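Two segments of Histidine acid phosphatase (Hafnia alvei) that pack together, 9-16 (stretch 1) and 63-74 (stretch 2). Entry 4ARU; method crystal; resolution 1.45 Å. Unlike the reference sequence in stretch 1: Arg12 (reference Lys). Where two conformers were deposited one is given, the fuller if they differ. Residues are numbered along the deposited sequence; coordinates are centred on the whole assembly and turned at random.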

ATOM      1  N   GLN A   9      -2.308 -17.316 -21.611  1.00 11.20           N
ATOM      2  CA  GLN A   9      -2.782 -18.083 -20.431  1.00 10.99           C
ATOM      3  C   GLN A   9      -2.266 -17.478 -19.167  1.00 10.16           C
ATOM      4  O   GLN A   9      -1.112 -17.211 -19.058  1.00  9.73           O
ATOM      5  CB  GLN A   9      -2.236 -19.511 -20.529  1.00 11.74           C
ATOM      6  CG  GLN A   9      -2.602 -20.280 -21.775  1.00 12.85           C
ATOM      7  CD  GLN A   9      -4.085 -20.655 -21.859  1.00 13.39           C
ATOM      8  OE1 GLN A   9      -4.803 -20.626 -20.860  1.00 13.34           O
ATOM      9  NE2 GLN A   9      -4.522 -21.041 -23.035  1.00 14.41           N
ATOM     10  N   LEU A  10      -3.135 -17.282 -18.174  1.00  9.73           N
ATOM     11  CA  LEU A  10      -2.718 -16.787 -16.871  1.00  9.38           C
ATOM     12  C   LEU A  10      -2.232 -17.945 -16.006  1.00  9.80           C
ATOM     13  O   LEU A  10      -3.036 -18.849 -15.675  1.00 10.59           O
ATOM     14  CB  LEU A  10      -3.871 -16.080 -16.167  1.00  9.11           C
ATOM     15  CG  LEU A  10      -3.546 -15.521 -14.766  1.00  8.71           C
ATOM     16  CD1 LEU A  10      -2.429 -14.499 -14.749  1.00  8.40           C
ATOM     17  CD2 LEU A  10      -4.821 -14.934 -14.160  1.00  8.52           C
ATOM     18  N   GLU A  11      -0.937 -17.994 -15.681  1.00  9.79           N
ATOM     19  CA  GLU A  11      -0.365 -19.148 -14.956  1.00 10.33           C
ATOM     20  C   GLU A  11      -0.397 -18.948 -13.431  1.00 10.21           C
ATOM     21  O   GLU A  11      -0.554 -19.907 -12.697  1.00 10.75           O
ATOM     22  CB  GLU A  11       1.070 -19.419 -15.387  1.00 10.68           C
ATOM     23  CG  GLU A  11       1.114 -19.958 -16.817  1.00 11.51           C
ATOM     24  CD  GLU A  11       2.392 -20.654 -17.164  1.00 12.45           C
ATOM     25  OE1 GLU A  11       3.380 -20.470 -16.432  1.00 12.83           O
ATOM     26  OE2 GLU A  11       2.393 -21.401 -18.159  1.00 13.34           O
ATOM     27  N   ARG A  12      -0.209 -17.731 -12.956  1.00  9.95           N
ATOM     28  CA  ARG A  12      -0.328 -17.446 -11.541  1.00 10.73           C
ATOM     29  C   ARG A  12      -0.236 -15.999 -11.244  1.00  9.28           C
ATOM     30  O   ARG A  12       0.129 -15.196 -12.107  1.00  9.16           O
ATOM     31  CB  ARG A  12       0.683 -18.202 -10.754  1.00 12.33           C
ATOM     32  CG  ARG A  12       2.089 -18.037 -11.214  1.00 13.48           C
ATOM     33  CD  ARG A  12       2.909 -19.015 -10.392  1.00 15.28           C
ATOM     34  NE  ARG A  12       4.341 -19.002 -10.720  1.00 17.16           N
ATOM     35  CZ  ARG A  12       4.921 -19.696 -11.681  1.00 17.96           C
ATOM     36  NH1 ARG A  12       4.206 -20.452 -12.516  1.00 17.90           N
ATOM     37  NH2 ARG A  12       6.241 -19.588 -11.830  1.00 19.40           N
ATOM     38  N   VAL A  13      -0.587 -15.652 -10.019  1.00  8.55           N
ATOM     39  CA  VAL A  13      -0.710 -14.267  -9.579  0.50  8.09           C
ATOM     40  C   VAL A  13      -0.026 -14.102  -8.232  1.00  7.79           C
ATOM     41  O   VAL A  13      -0.049 -15.033  -7.386  1.00  7.82           O
ATOM     42  CB  VAL A  13      -2.195 -13.881  -9.448  0.50  8.36           C
ATOM     43  CG1 VAL A  13      -2.362 -12.444  -8.998  0.50  8.08           C
ATOM     44  CG2 VAL A  13      -2.896 -14.078 -10.766  0.50  8.82           C
ATOM     45  N   VAL A  14       0.536 -12.923  -8.020  1.00  7.39           N
ATOM     46  CA  VAL A  14       1.057 -12.508  -6.727  1.00  7.35           C
ATOM     47  C   VAL A  14       0.434 -11.156  -6.419  1.00  7.32           C
ATOM     48  O   VAL A  14       0.564 -10.203  -7.213  1.00  7.04           O
ATOM     49  CB  VAL A  14       2.581 -12.394  -6.716  1.00  8.05           C
ATOM     50  CG1 VAL A  14       3.051 -11.980  -5.308  1.00  8.39           C
ATOM     51  CG2 VAL A  14       3.242 -13.634  -7.239  1.00  8.96           C
ATOM     52  N   ILE A  15      -0.247 -11.058  -5.295  1.00  6.97           N
ATOM     53  CA  ILE A  15      -0.964  -9.895  -4.896  1.00  6.82           C
ATOM     54  C   ILE A  15      -0.312  -9.299  -3.660  1.00  6.72           C
ATOM     55  O   ILE A  15      -0.184 -10.004  -2.659  1.00  8.26           O
ATOM     56  CB  ILE A  15      -2.408 -10.263  -4.556  1.00  7.02           C
ATOM     57  CG1 ILE A  15      -3.063 -10.960  -5.774  1.00  7.38           C
ATOM     58  CG2 ILE A  15      -3.209  -9.049  -4.122  1.00  7.02           C
ATOM     59  CD1 ILE A  15      -4.452 -11.483  -5.519  1.00  8.27           C
ATOM     60  N   LEU A  16       0.136  -8.059  -3.731  1.00  6.24           N
ATOM     61  CA  LEU A  16       0.693  -7.351  -2.573  1.00  5.80           C
ATOM     62  C   LEU A  16      -0.355  -6.332  -2.191  1.00  5.44           C
ATOM     63  O   LEU A  16      -0.580  -5.322  -2.881  1.00  5.78           O
ATOM     64  CB  LEU A  16       2.051  -6.685  -2.914  1.00  6.22           C
ATOM     65  CG  LEU A  16       2.549  -5.819  -1.767  1.00  6.49           C
ATOM     66  CD1 LEU A  16       2.848  -6.628  -0.506  1.00  6.87           C
ATOM     67  CD2 LEU A  16       3.800  -5.080  -2.165  1.00  6.96           C
ATOM     68  N   PHE A  63     -14.285 -10.354  -5.532  1.00  8.93           N
ATOM     69  CA  PHE A  63     -13.966  -9.830  -6.861  1.00  9.39           C
ATOM     70  C   PHE A  63     -12.811 -10.619  -7.473  1.00  9.01           C
ATOM     71  O   PHE A  63     -12.871 -11.040  -8.642  1.00  8.85           O
ATOM     72  CB  PHE A  63     -13.603  -8.351  -6.783  1.00  9.74           C
ATOM     73  CG  PHE A  63     -13.187  -7.791  -8.122  1.00 10.46           C
ATOM     74  CD1 PHE A  63     -14.134  -7.616  -9.130  1.00 11.54           C
ATOM     75  CD2 PHE A  63     -11.849  -7.554  -8.401  1.00 10.74           C
ATOM     76  CE1 PHE A  63     -13.753  -7.133 -10.392  1.00 12.08           C
ATOM     77  CE2 PHE A  63     -11.462  -7.088  -9.649  1.00 11.56           C
ATOM     78  CZ  PHE A  63     -12.429  -6.885 -10.636  1.00 11.87           C
ATOM     79  N   TYR A  64     -11.772 -10.837  -6.686  1.00  8.39           N
ATOM     80  CA  TYR A  64     -10.640 -11.632  -7.134  1.00  8.59           C
ATOM     81  C   TYR A  64     -11.073 -13.032  -7.555  1.00  8.84           C
ATOM     82  O   TYR A  64     -10.610 -13.558  -8.581  1.00  8.94           O
ATOM     83  CB  TYR A  64      -9.548 -11.749  -6.057  1.00  8.44           C
ATOM     84  CG  TYR A  64      -8.751 -10.514  -5.745  1.00  8.46           C
ATOM     85  CD1 TYR A  64      -8.056  -9.819  -6.721  1.00  9.41           C
ATOM     86  CD2 TYR A  64      -8.670 -10.056  -4.436  1.00  8.72           C
ATOM     87  CE1 TYR A  64      -7.331  -8.664  -6.366  1.00  9.32           C
ATOM     88  CE2 TYR A  64      -7.934  -8.930  -4.095  1.00  9.54           C
ATOM     89  CZ  TYR A  64      -7.310  -8.234  -5.059  1.00  9.81           C
ATOM     90  OH  TYR A  64      -6.575  -7.113  -4.594  1.00 12.21           O
ATOM     91  N   ARG A  65     -11.985 -13.629  -6.799  1.00  9.20           N
ATOM     92  CA  ARG A  65     -12.533 -14.937  -7.183  1.00 10.15           C
ATOM     93  C   ARG A  65     -13.145 -14.888  -8.575  1.00 10.73           C
ATOM     94  O   ARG A  65     -12.826 -15.727  -9.429  1.00 10.78           O
ATOM     95  CB  ARG A  65     -13.545 -15.469  -6.149  1.00 11.06           C
ATOM     96  CG  ARG A  65     -14.174 -16.810  -6.512  1.00 12.59           C
ATOM     97  CD  ARG A  65     -13.079 -17.833  -6.815  1.00 14.05           C
ATOM     98  NE  ARG A  65     -13.556 -19.189  -7.124  1.00 15.97           N
ATOM     99  CZ  ARG A  65     -13.923 -20.100  -6.214  1.00 16.80           C
ATOM    100  NH1 ARG A  65     -13.881 -19.844  -4.909  1.00 16.46           N
ATOM    101  NH2 ARG A  65     -14.334 -21.298  -6.617  1.00 18.73           N
ATOM    102  N   GLU A  66     -13.993 -13.890  -8.839  1.00 10.81           N
ATOM    103  CA  GLU A  66     -14.663 -13.810 -10.127  1.00 11.69           C
ATOM    104  C   GLU A  66     -13.634 -13.573 -11.230  1.00 11.52           C
ATOM    105  O   GLU A  66     -13.769 -14.191 -12.293  1.00 11.54           O
ATOM    106  CB  GLU A  66     -15.687 -12.688 -10.160  1.00 12.66           C
ATOM    107  CG  GLU A  66     -16.931 -12.905  -9.336  1.00 14.33           C
ATOM    108  CD  GLU A  66     -18.134 -12.047  -9.766  1.00 16.61           C
ATOM    109  OE1 GLU A  66     -18.252 -11.623 -10.933  1.00 17.12           O
ATOM    110  OE2 GLU A  66     -19.014 -11.830  -8.906  1.00 19.69           O
ATOM    111  N   ARG A  67     -12.640 -12.710 -11.001  1.00 11.25           N
ATOM    112  CA  ARG A  67     -11.668 -12.360 -12.041  1.00 12.08           C
ATOM    113  C   ARG A  67     -10.830 -13.601 -12.344  1.00 11.62           C
ATOM    114  O   ARG A  67     -10.638 -13.978 -13.511  1.00 11.34           O
ATOM    115  CB  ARG A  67     -10.770 -11.226 -11.540  1.00 14.03           C
ATOM    116  CG  ARG A  67      -9.578 -10.853 -12.429  1.00 17.72           C
ATOM    117  CD  ARG A  67      -8.868  -9.693 -11.732  1.00 22.19           C
ATOM    118  NE  ARG A  67      -7.579  -9.262 -12.291  1.00 26.83           N
ATOM    119  CZ  ARG A  67      -7.267  -8.007 -12.658  1.00 30.75           C
ATOM    120  NH1 ARG A  67      -8.139  -6.986 -12.560  1.00 32.21           N
ATOM    121  NH2 ARG A  67      -6.043  -7.764 -13.125  1.00 33.75           N
ATOM    122  N   PHE A  68     -10.343 -14.273 -11.316  1.00 11.56           N
ATOM    123  CA  PHE A  68      -9.432 -15.379 -11.572  1.00 11.80           C
ATOM    124  C   PHE A  68     -10.145 -16.631 -12.095  1.00 12.28           C
ATOM    125  O   PHE A  68      -9.554 -17.423 -12.838  1.00 12.03           O
ATOM    126  CB  PHE A  68      -8.569 -15.676 -10.347  1.00 12.54           C
ATOM    127  CG  PHE A  68      -7.713 -14.487  -9.909  1.00 12.98           C
ATOM    128  CD1 PHE A  68      -7.074 -13.676 -10.833  1.00 13.69           C
ATOM    129  CD2 PHE A  68      -7.582 -14.170  -8.565  1.00 14.25           C
ATOM    130  CE1 PHE A  68      -6.293 -12.562 -10.424  1.00 14.54           C
ATOM    131  CE2 PHE A  68      -6.821 -13.082  -8.161  1.00 14.62           C
ATOM    132  CZ  PHE A  68      -6.209 -12.268  -9.085  1.00 14.56           C
ATOM    133  N   GLN A  69     -11.408 -16.848 -11.727  1.00 12.15           N
ATOM    134  CA  GLN A  69     -12.217 -17.906 -12.323  0.67 13.74           C
ATOM    135  C   GLN A  69     -12.401 -17.675 -13.790  1.00 13.77           C
ATOM    136  O   GLN A  69     -12.333 -18.588 -14.597  1.00 13.69           O
ATOM    137  CB  GLN A  69     -13.610 -17.930 -11.721  0.67 15.12           C
ATOM    138  CG  GLN A  69     -13.644 -18.684 -10.435  0.67 16.29           C
ATOM    139  CD  GLN A  69     -14.953 -18.488  -9.701  0.67 17.44           C
ATOM    140  OE1 GLN A  69     -15.613 -17.467  -9.817  0.67 19.81           O
ATOM    141  NE2 GLN A  69     -15.327 -19.467  -8.957  0.67 19.27           N
ATOM    142  N   GLN A  70     -12.685 -16.432 -14.150  1.00 13.98           N
ATOM    143  CA  GLN A  70     -12.921 -16.122 -15.556  1.00 16.14           C
ATOM    144  C   GLN A  70     -11.663 -16.400 -16.393  1.00 15.82           C
ATOM    145  O   GLN A  70     -11.774 -16.808 -17.547  1.00 15.56           O
ATOM    146  CB  GLN A  70     -13.346 -14.654 -15.682  1.00 18.01           C
ATOM    147  CG  GLN A  70     -13.599 -14.200 -17.132  1.00 21.44           C
ATOM    148  CD  GLN A  70     -13.834 -12.693 -17.223  1.00 24.88           C
ATOM    149  OE1 GLN A  70     -13.069 -11.876 -16.694  1.00 30.00           O
ATOM    150  NE2 GLN A  70     -14.906 -12.323 -17.905  1.00 29.14           N
ATOM    151  N   GLN A  71     -10.495 -16.228 -15.769  1.00 15.91           N
ATOM    152  CA  GLN A  71      -9.196 -16.414 -16.436  1.00 17.21           C
ATOM    153  C   GLN A  71      -8.682 -17.860 -16.289  1.00 17.42           C
ATOM    154  O   GLN A  71      -7.556 -18.197 -16.701  1.00 18.60           O
ATOM    155  CB  GLN A  71      -8.165 -15.389 -15.922  1.00 18.23           C
ATOM    156  CG  GLN A  71      -8.604 -13.908 -16.066  1.00 20.65           C
ATOM    157  CD  GLN A  71      -7.753 -12.887 -15.298  1.00 23.50           C
ATOM    158  OE1 GLN A  71      -7.524 -12.979 -14.067  1.00 25.24           O
ATOM    159  NE2 GLN A  71      -7.303 -11.859 -16.024  1.00 26.84           N
ATOM    160  N   GLY A  72      -9.501 -18.739 -15.729  1.00 16.75           N
ATOM    161  CA  GLY A  72      -9.172 -20.164 -15.661  1.00 16.78           C
ATOM    162  C   GLY A  72      -8.204 -20.577 -14.576  1.00 17.11           C
ATOM    163  O   GLY A  72      -7.814 -21.761 -14.478  1.00 18.02           O
ATOM    164  N   LEU A  73      -7.857 -19.613 -13.729  1.00 16.02           N
ATOM    165  CA  LEU A  73      -6.868 -19.819 -12.703  1.00 15.99           C
ATOM    166  C   LEU A  73      -7.469 -20.533 -11.479  1.00 16.66           C
ATOM    167  O   LEU A  73      -6.786 -21.387 -10.868  1.00 18.77           O
ATOM    168  CB  LEU A  73      -6.252 -18.451 -12.367  1.00 14.83           C
ATOM    169  CG  LEU A  73      -4.996 -18.540 -11.513  1.00 14.00           C
ATOM    170  CD1 LEU A  73      -3.877 -19.291 -12.224  1.00 14.18           C
ATOM    171  CD2 LEU A  73      -4.610 -17.139 -11.072  1.00 13.04           C
ATOM    172  N   LEU A  74      -8.713 -20.236 -11.107  1.00 16.26           N
ATOM    173  CA  LEU A  74      -9.472 -20.921 -10.028  1.00 17.14           C
ATOM    174  C   LEU A  74     -10.750 -21.583 -10.551  1.00 19.05           C
ATOM    175  O   LEU A  74     -11.240 -21.153 -11.563  1.00 16.38           O
ATOM    176  CB  LEU A  74      -9.953 -19.889  -9.021  1.00 17.34           C
ATOM    177  CG  LEU A  74      -8.873 -19.261  -8.163  1.00 17.14           C
ATOM    178  CD1 LEU A  74      -9.565 -18.190  -7.334  1.00 17.44           C
ATOM    179  CD2 LEU A  74      -8.261 -20.353  -7.287  1.00 18.14           C
TER
HETATM  180  O   HOH W   1      -5.380 -20.010 -16.063  1.00 15.96           O
HETATM  181  O   HOH W   2      -6.003 -17.436 -18.766  1.00 17.36           O

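Strand 9-16 packs against the last two turns of helix 63-70 and the loop that follows it. The two axes approach to 10.6 Å, with 135° between their N-to-C directions. No direct hydrogen bond links the stretches. The contact is made mainly by apolar side chains, with two waters at one end.

On the strand, Leu10, Val13 and Ile15 point toward the other stretch. Glu11 and Arg12 point away. Two consecutive residues facing away interrupt the usual alternation, and Glu11 has phi/psi of -91/-35, well off the values of its neighbours. Arg12 differs from the reference sequence, which has Lys. Its NE is hydrogen-bonded elsewhere in the structure, and its extended chain takes little part in this contact.

Leu10 is buried in rotamer t, p. This conformation carries CD2 in among three partners. Leu10 CD2 lies 3.8 Å from Leu73 CD2, 4.2 Å from Phe68 CD1 and 3.3 Å from Gln71 OE1. The last is a close contact between a methyl and an oxygen, not a hydrogen bond.

Leu73 is also t, p. Its two methyls meet different parts of the strand. CD1 lies against the backbone, with Leu73 CD1 3.4 Å from Glu11 O and 3.6 Å from Leu10 O. CD2 meets side chains, with Leu73 CD2 3.5 Å from Val13 CG2. Leu73 can thus touch Glu11 although the side chain of Glu11 points away. Within its own stretch, Leu73 N donates to Phe68 O at 2.9 Å, which ties the loop back to the helix.

The CA-to-CB bond of Phe68 points sideways to the strand, but with chi1 at -60° (m) the end of the ring comes nearer. Val13, with chi1 t, places CG2 3.7 Å from Phe68 CE1. Ile15 CD1 is 3.9 Å from Phe68 CE2, at the ring edge and near its plane. Leu10 CD2 and Val13 CG2 approach the same ring obliquely.

Ile15 is m, t, so CD1 is extended from the strand. This methyl serves two rings. It meets Phe68 at the edge but sits over one face of Tyr64. Ile15 CD1 is 4.1 Å from the centroid of the Tyr64 ring and 11° off its normal, a CH-pi contact. The other branch also reaches Tyr64, with Ile15 CG2 3.9 Å from Tyr64 OH. Tyr64 is one helical turn before Phe68, and its chi1 is also m, so both rings can meet the same methyl.

Gln71 is the first residue to leave helical phi/psi. Its side chain points toward the strand, with chi1 -56° (m) and chi2 167° (t), and so brings OE1 up to the methyl of Leu10. Its backbone carbonyl is where the two waters converge. Water 1 donates to Leu10 O at 2.6 Å and to Gln71 O at 2.9 Å. Water 2 accepts from Leu10 N at 2.9 Å and donates to Gln71 O at 2.7 Å. Both polar backbone atoms of Leu10 are therefore linked through water to one carbonyl. Gly72 follows with phi of 79°, a value that favours glycine.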